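Long-range contacts in triacylglycerol lipase (Clostridium botulinum, PDB 5AH1), which probably hydrolyses ester bonds of triacylglycerols and synthetic polyesters as a zinc-binding lipase of the alpha/beta-hydrolase fold: residues M55-P61 against F433-W439; T121-S126 against D268-Q273; Y136-V140 against Y163-K168; T332-T336 against F381-G385. All blocks are in the same frame, centred on the assembly; numbering follows the deposited sequence.

Contact 1: residues M55-P61 against F433-W439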
loop_
_atom_site.group_PDB
_atom_site.type_symbol
_atom_site.label_atom_id
_atom_site.label_comp_id
_atom_site.label_asym_id
_atom_site.label_seq_id
_atom_site.Cartn_x
_atom_site.Cartn_y
_atom_site.Cartn_z
ATOM N N MET A 55 -5.173 13.900 20.233
ATOM C CA MET A 55 -5.751 12.561 20.210
ATOM C C MET A 55 -4.833 11.579 20.949
ATOM O O MET A 55 -3.632 11.822 21.072
ATOM C CB MET A 55 -5.971 12.095 18.762
ATOM C CG MET A 55 -6.829 13.029 17.933
ATOM S SD MET A 55 -7.068 12.448 16.240
ATOM C CE MET A 55 -8.170 11.072 16.504
ATOM N N PRO A 56 -5.393 10.475 21.462
ATOM C CA PRO A 56 -4.559 9.506 22.185
ATOM C C PRO A 56 -3.508 8.906 21.265
ATOM O O PRO A 56 -3.846 8.462 20.175
ATOM C CB PRO A 56 -5.557 8.426 22.615
ATOM C CG PRO A 56 -6.896 9.076 22.542
ATOM C CD PRO A 56 -6.810 10.076 21.446
ATOM N N PRO A 57 -2.242 8.902 21.679
ATOM C CA PRO A 57 -1.245 8.323 20.777
ATOM C C PRO A 57 -1.372 6.809 20.639
ATOM O O PRO A 57 -1.627 6.094 21.604
ATOM C CB PRO A 57 0.086 8.685 21.441
ATOM C CG PRO A 57 -0.242 8.915 22.865
ATOM C CD PRO A 57 -1.636 9.449 22.903
ATOM N N LEU A 58 -1.189 6.318 19.420
ATOM C CA LEU A 58 -1.139 4.885 19.199
ATOM C C LEU A 58 0.119 4.354 19.864
ATOM O O LEU A 58 1.184 4.949 19.730
ATOM C CB LEU A 58 -1.118 4.577 17.699
ATOM C CG LEU A 58 -1.461 3.140 17.313
ATOM C CD1 LEU A 58 -2.926 2.839 17.616
ATOM C CD2 LEU A 58 -1.167 2.901 15.833
ATOM N N LYS A 59 -0.002 3.238 20.573
ATOM C CA LYS A 59 1.120 2.656 21.299
ATOM C C LYS A 59 1.735 1.473 20.572
ATOM O O LYS A 59 1.050 0.491 20.240
ATOM C CB LYS A 59 0.675 2.234 22.693
ATOM C CG LYS A 59 0.163 3.388 23.526
ATOM C CD LYS A 59 -0.283 2.921 24.898
ATOM C CE LYS A 59 -0.703 4.087 25.786
ATOM N NZ LYS A 59 -0.699 3.691 27.228
ATOM N N PHE A 60 3.039 1.561 20.331
ATOM C CA PHE A 60 3.733 0.463 19.689
ATOM C C PHE A 60 3.745 -0.692 20.702
ATOM O O PHE A 60 4.030 -0.479 21.875
ATOM C CB PHE A 60 5.132 0.881 19.255
ATOM C CG PHE A 60 5.799 -0.131 18.402
ATOM C CD1 PHE A 60 5.512 -0.189 17.046
ATOM C CD2 PHE A 60 6.679 -1.055 18.938
ATOM C CE1 PHE A 60 6.082 -1.153 16.237
ATOM C CE2 PHE A 60 7.262 -2.023 18.132
ATOM C CZ PHE A 60 6.971 -2.060 16.780
ATOM N N PRO A 61 3.400 -1.910 20.272
ATOM C CA PRO A 61 3.012 -2.928 21.264
ATOM C C PRO A 61 4.132 -3.746 21.901
ATOM O O PRO A 61 3.871 -4.370 22.919
ATOM C CB PRO A 61 2.110 -3.855 20.457
ATOM C CG PRO A 61 2.673 -3.767 19.085
ATOM C CD PRO A 61 3.045 -2.329 18.903
ATOM N N PHE A 433 -7.544 9.483 10.432
ATOM C CA PHE A 433 -7.112 10.532 11.360
ATOM C C PHE A 433 -6.680 9.886 12.669
ATOM O O PHE A 433 -7.456 9.182 13.311
ATOM C CB PHE A 433 -8.269 11.503 11.595
ATOM C CG PHE A 433 -8.741 12.177 10.339
ATOM C CD1 PHE A 433 -7.978 13.176 9.746
ATOM C CD2 PHE A 433 -9.929 11.802 9.738
ATOM C CE1 PHE A 433 -8.394 13.789 8.583
ATOM C CE2 PHE A 433 -10.353 12.420 8.580
ATOM C CZ PHE A 433 -9.576 13.412 8.000
ATOM N N GLY A 434 -5.436 10.133 13.061
ATOM C CA GLY A 434 -4.921 9.581 14.298
ATOM C C GLY A 434 -3.556 10.130 14.632
ATOM O O GLY A 434 -2.820 10.600 13.759
ATOM N N ASN A 435 -3.239 10.073 15.920
ATOM C CA ASN A 435 -1.948 10.473 16.444
ATOM C C ASN A 435 -1.055 9.248 16.450
ATOM O O ASN A 435 -1.194 8.383 17.318
ATOM C CB ASN A 435 -2.156 11.024 17.854
ATOM C CG ASN A 435 -0.872 11.484 18.516
ATOM O OD1 ASN A 435 0.209 11.444 17.927
ATOM N ND2 ASN A 435 -0.994 11.944 19.754
ATOM N N VAL A 436 -0.173 9.148 15.453
ATOM C CA VAL A 436 0.606 7.929 15.220
ATOM C C VAL A 436 2.124 8.132 15.180
ATOM O O VAL A 436 2.865 7.167 14.981
ATOM C CB VAL A 436 0.158 7.232 13.908
ATOM C CG1 VAL A 436 -1.299 6.801 14.009
ATOM C CG2 VAL A 436 0.385 8.114 12.677
ATOM N N LYS A 437 2.603 9.357 15.396
ATOM C CA LYS A 437 4.020 9.628 15.153
ATOM C C LYS A 437 4.921 8.816 16.088
ATOM O O LYS A 437 5.952 8.285 15.671
ATOM C CB LYS A 437 4.332 11.127 15.209
ATOM C CG LYS A 437 4.148 11.772 16.564
ATOM C CD LYS A 437 4.307 13.282 16.462
ATOM C CE LYS A 437 4.102 13.957 17.807
ATOM N NZ LYS A 437 4.186 15.445 17.713
ATOM N N ASP A 438 4.529 8.686 17.348
ATOM C CA ASP A 438 5.343 7.923 18.295
ATOM C C ASP A 438 5.410 6.443 17.929
ATOM O O ASP A 438 6.440 5.800 18.086
ATOM C CB ASP A 438 4.820 8.114 19.717
ATOM C CG ASP A 438 5.039 9.526 20.219
ATOM O OD1 ASP A 438 6.188 10.006 20.129
ATOM O OD2 ASP A 438 4.064 10.157 20.681
ATOM N N TRP A 439 4.311 5.911 17.409
ATOM C CA TRP A 439 4.283 4.529 16.948
ATOM C C TRP A 439 5.332 4.320 15.860
ATOM O O TRP A 439 6.123 3.360 15.912
ATOM C CB TRP A 439 2.884 4.179 16.450
ATOM C CG TRP A 439 2.648 2.713 16.119
ATOM C CD1 TRP A 439 2.010 1.798 16.894
ATOM C CD2 TRP A 439 2.990 2.029 14.896
ATOM N NE1 TRP A 439 1.958 0.581 16.260
ATOM C CE2 TRP A 439 2.553 0.695 15.031
ATOM C CE3 TRP A 439 3.626 2.410 13.711
ATOM C CZ2 TRP A 439 2.750 -0.262 14.037
ATOM C CZ3 TRP A 439 3.816 1.462 12.726
ATOM C CH2 TRP A 439 3.380 0.139 12.892
HETATM O O HOH W 1 -5.069 8.872 17.745
HETATM O O HOH W 2 1.754 7.093 18.122
HETATM O O HOH W 3 -0.133 -0.853 17.813
#
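Pro57 and Asn435 bring their CA atoms to 4.9 Å where the extended, proline-rich segment 55-61 runs along the turn that leads into helix 437-448. Leu58 N donates a 2.9 Å bond to Asn435 O, nearly along the carbonyl axis, and Pro57 CA makes a CH contact with the same oxygen. The Asn435 side chain reaches back: ND2 gives Met55 O a bond of 3.0 Å that is almost straight (175°) and lies in the plane of the amide. A water joins Pro56 O to Asn435 N. The indole of Trp439 is held between two side chains. Leu58 CD2 sits over one face, 3.8 Å from the centroid of the five-membered ring, while Phe60 turns an edge toward the opposite face in a T-shaped pair with planes at 64°. With CG anti to the backbone N (chi1 -172°), the indole of Trp439 is swung toward these partners, and a second water links its NE1 to Lys59 O. Trp331 and Tyr443 extend the aromatic cluster. Pro56 and Pro57 cannot donate; segment 55-61 therefore gives Asn435 O one N-H, that of Leu58, while Asn435 ND2 and a water meet carbonyls of Met55 and Pro56, and apolar packing on both faces of Trp439 follows.

Contact 2: residues T121-S126 against D268-Q273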
loop_
_atom_site.group_PDB
_atom_site.type_symbol
_atom_site.label_atom_id
_atom_site.label_comp_id
_atom_site.label_asym_id
_atom_site.label_seq_id
_atom_site.Cartn_x
_atom_site.Cartn_y
_atom_site.Cartn_z
ATOM N N THR A 121 7.114 7.700 -4.276
ATOM C CA THR A 121 5.794 7.928 -4.845
ATOM C C THR A 121 5.689 7.188 -6.171
ATOM O O THR A 121 6.579 7.303 -7.020
ATOM C CB THR A 121 5.522 9.426 -4.961
ATOM O OG1 THR A 121 5.547 9.957 -3.621
ATOM C CG2 THR A 121 4.178 9.697 -5.612
ATOM N N VAL A 122 4.626 6.400 -6.317
ATOM C CA VAL A 122 4.400 5.561 -7.482
ATOM C C VAL A 122 2.962 5.744 -7.991
ATOM O O VAL A 122 2.199 6.516 -7.413
ATOM C CB VAL A 122 4.712 4.078 -7.158
ATOM C CG1 VAL A 122 6.178 3.925 -6.718
ATOM C CG2 VAL A 122 3.768 3.524 -6.087
ATOM N N GLY A 123 2.589 5.061 -9.078
ATOM C CA GLY A 123 1.288 5.279 -9.669
ATOM C C GLY A 123 0.173 4.933 -8.690
ATOM O O GLY A 123 0.178 3.832 -8.110
ATOM N N PRO A 124 -0.785 5.848 -8.488
ATOM C CA PRO A 124 -1.838 5.593 -7.501
ATOM C C PRO A 124 -2.809 4.469 -7.897
ATOM O O PRO A 124 -3.440 3.879 -7.013
ATOM C CB PRO A 124 -2.559 6.940 -7.394
ATOM C CG PRO A 124 -2.272 7.625 -8.684
ATOM C CD PRO A 124 -0.881 7.209 -9.047
ATOM N N VAL A 125 -2.983 4.205 -9.192
ATOM C CA VAL A 125 -3.949 3.201 -9.627
ATOM C C VAL A 125 -3.377 2.197 -10.626
ATOM O O VAL A 125 -4.117 1.458 -11.262
ATOM C CB VAL A 125 -5.206 3.893 -10.222
ATOM C CG1 VAL A 125 -5.892 4.784 -9.178
ATOM C CG2 VAL A 125 -4.875 4.714 -11.470
ATOM N N SER A 126 -2.057 2.170 -10.741
ATOM C CA SER A 126 -1.384 1.235 -11.629
ATOM C C SER A 126 -1.186 -0.138 -10.986
ATOM O O SER A 126 -1.392 -0.322 -9.783
ATOM C CB SER A 126 -0.067 1.827 -12.110
ATOM O OG SER A 126 -0.332 3.005 -12.860
ATOM N N ASP A 268 -1.891 13.985 -9.694
ATOM C CA ASP A 268 -1.600 13.427 -11.013
ATOM C C ASP A 268 -1.788 11.920 -10.871
ATOM O O ASP A 268 -1.265 11.315 -9.937
ATOM C CB ASP A 268 -0.148 13.809 -11.354
ATOM C CG ASP A 268 0.371 13.240 -12.679
ATOM O OD1 ASP A 268 -0.299 12.430 -13.356
ATOM O OD2 ASP A 268 1.510 13.636 -13.041
ATOM N N LEU A 269 -2.577 11.318 -11.752
ATOM C CA LEU A 269 -2.834 9.871 -11.694
ATOM C C LEU A 269 -1.715 9.038 -12.316
ATOM O O LEU A 269 -1.697 7.820 -12.166
ATOM C CB LEU A 269 -4.164 9.516 -12.344
ATOM C CG LEU A 269 -5.373 10.198 -11.713
ATOM C CD1 LEU A 269 -6.617 9.938 -12.545
ATOM C CD2 LEU A 269 -5.577 9.747 -10.272
ATOM N N LYS A 270 -0.775 9.693 -12.994
ATOM C CA LYS A 270 0.477 9.062 -13.424
ATOM C C LYS A 270 0.266 7.855 -14.337
ATOM O O LYS A 270 1.028 6.891 -14.291
ATOM C CB LYS A 270 1.336 8.695 -12.203
ATOM C CG LYS A 270 1.433 9.833 -11.190
ATOM C CD LYS A 270 2.433 9.593 -10.047
ATOM C CE LYS A 270 2.460 10.780 -9.102
ATOM N NZ LYS A 270 1.202 10.973 -8.360
ATOM N N LEU A 271 -0.718 7.955 -15.231
ATOM C CA LEU A 271 -1.016 6.895 -16.194
ATOM C C LEU A 271 -0.352 7.166 -17.554
ATOM O O LEU A 271 -0.889 6.798 -18.594
ATOM C CB LEU A 271 -2.539 6.723 -16.317
ATOM C CG LEU A 271 -3.166 6.129 -15.045
ATOM C CD1 LEU A 271 -4.664 6.330 -15.046
ATOM C CD2 LEU A 271 -2.820 4.657 -14.866
ATOM N N ASP A 272 0.823 7.779 -17.514
ATOM C CA ASP A 272 1.610 8.099 -18.699
ATOM C C ASP A 272 1.773 6.896 -19.630
ATOM O O ASP A 272 1.717 7.036 -20.854
ATOM C CB ASP A 272 3.018 8.575 -18.312
ATOM C CG ASP A 272 3.026 9.762 -17.370
ATOM O OD1 ASP A 272 2.181 9.843 -16.458
ATOM O OD2 ASP A 272 3.927 10.608 -17.540
ATOM N N GLN A 273 1.997 5.721 -19.049
ATOM C CA GLN A 273 2.353 4.548 -19.838
ATOM C C GLN A 273 1.202 4.074 -20.709
ATOM O O GLN A 273 1.424 3.416 -21.709
ATOM C CB GLN A 273 2.906 3.412 -18.959
ATOM C CG GLN A 273 1.882 2.608 -18.156
ATOM C CD GLN A 273 1.477 3.275 -16.865
ATOM O OE1 GLN A 273 1.302 4.494 -16.790
ATOM N NE2 GLN A 273 1.323 2.471 -15.825
HETATM O O HOH W 4 0.977 8.847 -6.578
HETATM O O HOH W 5 -1.462 5.148 -11.454
HETATM O O HOH W 6 1.688 4.465 -13.037
#
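Beside the zinc site of this alpha/beta-hydrolase, Pro124 packs on Leu269 and Lys270 where the loop between strand 117-120 and helix 128-140 meets segment 268-273. The tie to the metal is Gln273 in the second shell, whose NE2 bonds to Asp130, a zinc ligand. The proline ring lies against the backbone, with Pro124 CD 3.3 Å from Leu269 O, and its CG approaches Leu269 CD2. Val125 and Leu271 cross at about a right angle, their CG2 and CD1 atoms 3.9 Å apart. Asp268 forms an Asx turn: its OD1 accepts from Lys270 N at 2.8 Å, met from above the carboxylate plane. The Lys270 chain runs extended past Pro124 and then bends at its last torsion (chi4 66°), which brings NZ back to Asp268 O at 2.9 Å. The same ammonium group forms a salt bridge with Glu93 and donates to a water that in turn donates to Val122 O. Much of the polar joining between the segments is thus carried by water: one molecule accepts from Val125 N and donates to Leu269 O and, in one modelled conformer, to Ser126 OG, while a further water bridges that hydroxyl to Lys270 O, 2.8 Å from the water.

Contact 3: residues Y136-V140 against Y163-K168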
loop_
_atom_site.group_PDB
_atom_site.type_symbol
_atom_site.label_atom_id
_atom_site.label_comp_id
_atom_site.label_asym_id
_atom_site.label_seq_id
_atom_site.Cartn_x
_atom_site.Cartn_y
_atom_site.Cartn_z
ATOM N N TYR A 136 11.545 1.270 -8.130
ATOM C CA TYR A 136 12.951 1.098 -8.472
ATOM C C TYR A 136 13.572 2.399 -8.987
ATOM O O TYR A 136 14.581 2.872 -8.455
ATOM C CB TYR A 136 13.102 -0.048 -9.485
ATOM C CG TYR A 136 14.499 -0.194 -10.019
ATOM C CD1 TYR A 136 15.469 -0.900 -9.324
ATOM C CD2 TYR A 136 14.852 0.376 -11.226
ATOM C CE1 TYR A 136 16.757 -1.014 -9.816
ATOM C CE2 TYR A 136 16.134 0.276 -11.722
ATOM C CZ TYR A 136 17.090 -0.415 -11.006
ATOM O OH TYR A 136 18.365 -0.527 -11.508
ATOM N N ALA A 137 12.941 3.012 -9.972
ATOM C CA ALA A 137 13.470 4.250 -10.539
ATOM C C ALA A 137 13.412 5.398 -9.547
ATOM O O ALA A 137 14.299 6.260 -9.541
ATOM C CB ALA A 137 12.719 4.605 -11.800
ATOM N N TYR A 138 12.372 5.433 -8.722
ATOM C CA TYR A 138 12.223 6.507 -7.746
ATOM C C TYR A 138 13.376 6.491 -6.751
ATOM O O TYR A 138 13.831 7.541 -6.286
ATOM C CB TYR A 138 10.881 6.404 -6.998
ATOM C CG TYR A 138 10.461 7.721 -6.417
ATOM C CD1 TYR A 138 10.934 8.137 -5.187
ATOM C CD2 TYR A 138 9.678 8.605 -7.144
ATOM C CE1 TYR A 138 10.598 9.369 -4.667
ATOM C CE2 TYR A 138 9.344 9.843 -6.634
ATOM C CZ TYR A 138 9.805 10.215 -5.394
ATOM O OH TYR A 138 9.497 11.458 -4.889
ATOM N N ILE A 139 13.842 5.287 -6.418
ATOM C CA ILE A 139 14.946 5.134 -5.474
ATOM C C ILE A 139 16.315 5.368 -6.117
ATOM O O ILE A 139 17.109 6.175 -5.615
ATOM C CB ILE A 139 14.898 3.718 -4.815
ATOM C CG1 ILE A 139 13.638 3.570 -3.952
ATOM C CG2 ILE A 139 16.132 3.461 -3.961
ATOM C CD1 ILE A 139 13.358 2.148 -3.486
ATOM N N VAL A 140 16.578 4.652 -7.201
ATOM C CA VAL A 140 17.863 4.662 -7.886
ATOM C C VAL A 140 18.079 5.938 -8.712
ATOM O O VAL A 140 19.203 6.437 -8.844
ATOM C CB VAL A 140 17.990 3.410 -8.788
ATOM C CG1 VAL A 140 19.282 3.434 -9.580
ATOM C CG2 VAL A 140 17.906 2.144 -7.947
ATOM N N TYR A 163 12.838 10.167 -12.785
ATOM C CA TYR A 163 12.993 10.595 -11.399
ATOM C C TYR A 163 14.445 10.860 -11.056
ATOM O O TYR A 163 15.344 10.248 -11.633
ATOM C CB TYR A 163 12.495 9.505 -10.464
ATOM C CG TYR A 163 11.031 9.212 -10.604
ATOM C CD1 TYR A 163 10.079 10.145 -10.222
ATOM C CD2 TYR A 163 10.595 7.985 -11.081
ATOM C CE1 TYR A 163 8.734 9.875 -10.340
ATOM C CE2 TYR A 163 9.261 7.703 -11.185
ATOM C CZ TYR A 163 8.339 8.650 -10.819
ATOM O OH TYR A 163 7.009 8.337 -10.925
ATOM N N PRO A 164 14.686 11.759 -10.091
ATOM C CA PRO A 164 16.074 12.046 -9.703
ATOM C C PRO A 164 16.747 10.943 -8.863
ATOM O O PRO A 164 17.960 10.759 -8.960
ATOM C CB PRO A 164 15.953 13.364 -8.921
ATOM C CG PRO A 164 14.555 13.371 -8.400
ATOM C CD PRO A 164 13.729 12.681 -9.458
ATOM N N GLY A 165 15.970 10.215 -8.070
ATOM C CA GLY A 165 16.522 9.194 -7.190
ATOM C C GLY A 165 16.637 9.719 -5.780
ATOM O O GLY A 165 17.285 10.745 -5.567
ATOM N N ILE A 166 16.001 9.050 -4.822
ATOM C CA ILE A 166 16.048 9.492 -3.420
ATOM C C ILE A 166 17.064 8.739 -2.574
ATOM O O ILE A 166 17.402 9.182 -1.483
ATOM C CB ILE A 166 14.685 9.385 -2.705
ATOM C CG1 ILE A 166 14.120 7.967 -2.854
ATOM C CG2 ILE A 166 13.737 10.465 -3.220
ATOM C CD1 ILE A 166 12.924 7.665 -2.005
ATOM N N TYR A 167 17.556 7.602 -3.058
ATOM C CA TYR A 167 18.600 6.879 -2.318
ATOM C C TYR A 167 19.503 6.193 -3.327
ATOM O O TYR A 167 19.524 4.970 -3.455
ATOM C CB TYR A 167 18.026 5.905 -1.277
ATOM C CG TYR A 167 19.027 5.472 -0.224
ATOM C CD1 TYR A 167 19.591 6.396 0.660
ATOM C CD2 TYR A 167 19.400 4.137 -0.100
ATOM C CE1 TYR A 167 20.504 6.000 1.618
ATOM C CE2 TYR A 167 20.316 3.735 0.864
ATOM C CZ TYR A 167 20.872 4.674 1.719
ATOM O OH TYR A 167 21.775 4.292 2.688
ATOM N N LYS A 168 20.256 7.019 -4.046
ATOM C CA LYS A 168 20.938 6.582 -5.249
ATOM C C LYS A 168 22.045 5.569 -4.999
ATOM O O LYS A 168 22.417 4.829 -5.913
ATOM C CB LYS A 168 21.504 7.787 -5.999
ATOM C CG LYS A 168 20.444 8.682 -6.634
ATOM C CD LYS A 168 21.088 9.762 -7.522
ATOM C CE LYS A 168 21.116 11.118 -6.842
ATOM N NZ LYS A 168 19.750 11.696 -6.648
HETATM O O HOH W 7 13.316 10.214 -7.129
HETATM O O HOH W 8 21.801 5.389 -8.641
#
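The carboxyl end of helix 128-140 is closed by the loop that follows strand 159-163, with Tyr138 and Ile139 offering their carbonyls to successive N-H groups. Ile166 N reaches Tyr138 O at 3.0 Å in the carbonyl plane, though bent at hydrogen (142°). The next bond, from Tyr167 N to Ile139 O, is also 3.0 Å but straighter and falls on a lone pair. Gly165 passes close over the helix end, its CA 3.3 Å from Tyr138 O, and a water spans from that oxygen to Gly165 N. Before this crossing, the two tyrosine side chains meet at about a right angle: Tyr138 CD2 rests over the rim of one face of the Tyr163 ring, 3.5 Å from Tyr163 CD1, with the planes inclined at 57°. Chi1 of -158° turns the Tyr138 ring out from the helix to this side, where Ile166 CG2 also comes within 3.6 Å of Tyr138 CE1. Ile139 and Tyr167 both lean on Ile176 of the central sheet. Lys168 lays its CG near Val140 O and folds back. Carbonyls left without helical partners thus find donors in the loop, which Lys168 NZ braces by gripping two of its carbonyls, Gly165 O at 2.9 Å and Pro164 O.

Contact 4: residues T332-T336 against F381-G385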
loop_
_atom_site.group_PDB
_atom_site.type_symbol
_atom_site.label_atom_id
_atom_site.label_comp_id
_atom_site.label_asym_id
_atom_site.label_seq_id
_atom_site.Cartn_x
_atom_site.Cartn_y
_atom_site.Cartn_z
ATOM N N THR A 332 -1.957 -5.650 10.872
ATOM C CA THR A 332 -3.370 -5.770 10.535
ATOM C C THR A 332 -4.159 -4.709 11.304
ATOM O O THR A 332 -4.010 -4.594 12.531
ATOM C CB THR A 332 -3.901 -7.171 10.935
ATOM O OG1 THR A 332 -3.202 -8.178 10.186
ATOM C CG2 THR A 332 -5.401 -7.284 10.675
ATOM N N THR A 333 -4.952 -3.930 10.576
ATOM C CA THR A 333 -5.890 -2.989 11.166
ATOM C C THR A 333 -7.294 -3.570 11.124
ATOM O O THR A 333 -7.655 -4.271 10.169
ATOM C CB THR A 333 -5.842 -1.626 10.432
ATOM O OG1 THR A 333 -5.617 -1.830 9.027
ATOM C CG2 THR A 333 -4.718 -0.763 10.971
ATOM N N GLN A 334 -8.092 -3.250 12.140
ATOM C CA GLN A 334 -9.489 -3.681 12.218
ATOM C C GLN A 334 -10.328 -2.565 12.818
ATOM O O GLN A 334 -9.901 -1.943 13.787
ATOM C CB GLN A 334 -9.623 -4.934 13.083
ATOM C CG GLN A 334 -11.078 -5.344 13.285
ATOM C CD GLN A 334 -11.241 -6.631 14.040
ATOM O OE1 GLN A 334 -10.274 -7.334 14.340
ATOM N NE2 GLN A 334 -12.486 -6.961 14.343
ATOM N N ALA A 335 -11.513 -2.329 12.254
ATOM C CA ALA A 335 -12.431 -1.347 12.823
ATOM C C ALA A 335 -13.896 -1.786 12.685
ATOM O O ALA A 335 -14.808 -0.963 12.743
ATOM C CB ALA A 335 -12.212 0.046 12.232
ATOM N N THR A 336 -14.110 -3.091 12.540
ATOM C CA THR A 336 -15.440 -3.681 12.580
ATOM C C THR A 336 -15.658 -4.533 13.829
ATOM O O THR A 336 -14.709 -4.935 14.517
ATOM C CB THR A 336 -15.702 -4.577 11.357
ATOM O OG1 THR A 336 -14.700 -5.585 11.264
ATOM C CG2 THR A 336 -15.708 -3.760 10.069
ATOM N N PHE A 381 -15.156 -11.602 6.738
ATOM C CA PHE A 381 -16.007 -10.467 7.057
ATOM C C PHE A 381 -15.328 -9.310 7.828
ATOM O O PHE A 381 -15.546 -8.142 7.495
ATOM C CB PHE A 381 -17.279 -10.889 7.803
ATOM C CG PHE A 381 -18.226 -11.772 7.014
ATOM C CD1 PHE A 381 -18.134 -11.963 5.639
ATOM C CD2 PHE A 381 -19.244 -12.418 7.688
ATOM C CE1 PHE A 381 -19.045 -12.794 4.977
ATOM C CE2 PHE A 381 -20.137 -13.235 7.043
ATOM C CZ PHE A 381 -20.033 -13.424 5.688
ATOM N N PRO A 382 -14.549 -9.607 8.883
ATOM C CA PRO A 382 -13.932 -8.487 9.611
ATOM C C PRO A 382 -13.018 -7.669 8.706
ATOM O O PRO A 382 -12.286 -8.221 7.874
ATOM C CB PRO A 382 -13.150 -9.181 10.737
ATOM C CG PRO A 382 -13.907 -10.473 10.961
ATOM C CD PRO A 382 -14.346 -10.890 9.578
ATOM N N ASN A 383 -13.031 -6.355 8.889
ATOM C CA ASN A 383 -12.233 -5.488 8.027
ATOM C C ASN A 383 -11.927 -4.148 8.698
ATOM O O ASN A 383 -12.309 -3.917 9.850
ATOM C CB ASN A 383 -12.920 -5.336 6.649
ATOM C CG ASN A 383 -14.238 -4.593 6.719
ATOM O OD1 ASN A 383 -14.264 -3.361 6.792
ATOM N ND2 ASN A 383 -15.348 -5.336 6.709
ATOM N N ASP A 384 -11.201 -3.301 7.976
ATOM C CA ASP A 384 -10.816 -1.971 8.467
ATOM C C ASP A 384 -11.449 -0.849 7.648
ATOM O O ASP A 384 -11.004 0.304 7.709
ATOM C CB ASP A 384 -9.287 -1.813 8.492
ATOM C CG ASP A 384 -8.671 -1.799 7.102
ATOM O OD1 ASP A 384 -9.431 -1.865 6.099
ATOM O OD2 ASP A 384 -7.428 -1.756 7.003
ATOM N N GLY A 385 -12.477 -1.203 6.873
ATOM C CA GLY A 385 -13.143 -0.278 5.973
ATOM C C GLY A 385 -12.736 -0.449 4.518
ATOM O O GLY A 385 -13.476 -0.050 3.609
#
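Thr336 lays its methyl CG2 over one face of the Asn383 amide, 3.6 Å from OD1 and nearly as close to CG and ND2. The edges of that amide are polar and busy: OD1 accepts from Gly385 N at 2.8 Å, in plane and on a lone pair, which makes an Asx turn, while ND2 donates to Phe381 O and also to Ala360 O. Held on both edges, the amide has little freedom to rotate. A second flat group, the Asp384 carboxylate, is met across the contact by Thr333 OG1, which donates to the anti lone pair of OD2 at 2.7 Å. Asp384 OD1 takes the backbone N-H groups of Val386 and Val387. Between the two side chains the backbones join directly, Ala335 N pointing to Asn383 O at 3.0 Å with an almost linear hydrogen (177°). Thr336 has chi1 of 56°, and this sets OG1 where Asn383 N can donate to it at 3.0 Å while CG2 stays over the amide. Thr333 OG1 is also bonded to Ser228, so Ser228, Thr333 and Asp384 form a short hydrogen-bonded chain that probably steadies the carboxylate. Asp384 OD2 bonds to His426 ND1, and the Asp384 side chain lies near, without touching, a probable GxSxG nucleophile elbow (Gly180, Ser182, Gly184); the site is consistent with the acid–histidine pair of an alpha/beta-hydrolase catalytic triad.

Overall arrangement
The four contacts illustrate how one alpha/beta-hydrolase chain is tied together at separate places around its central sheet. Contact 1 closes the longest loop and encloses the other three along the sequence; its nearest atoms lie about 7 Å from contact 4, which holds the probable acid of the catalytic triad. Contacts 2 and 3 touch, Thr121 O lying 3.4 Å from Tyr138 CD2; contact 2 includes the loop leading into helix 128-140 and contact 3 its last turn. The zinc ion is near contact 2, about 5 Å from the side chain of Gln273. Contact 4, with the probable triad acid, lies across the chain's centre from contact 2, 27 Å away between centres.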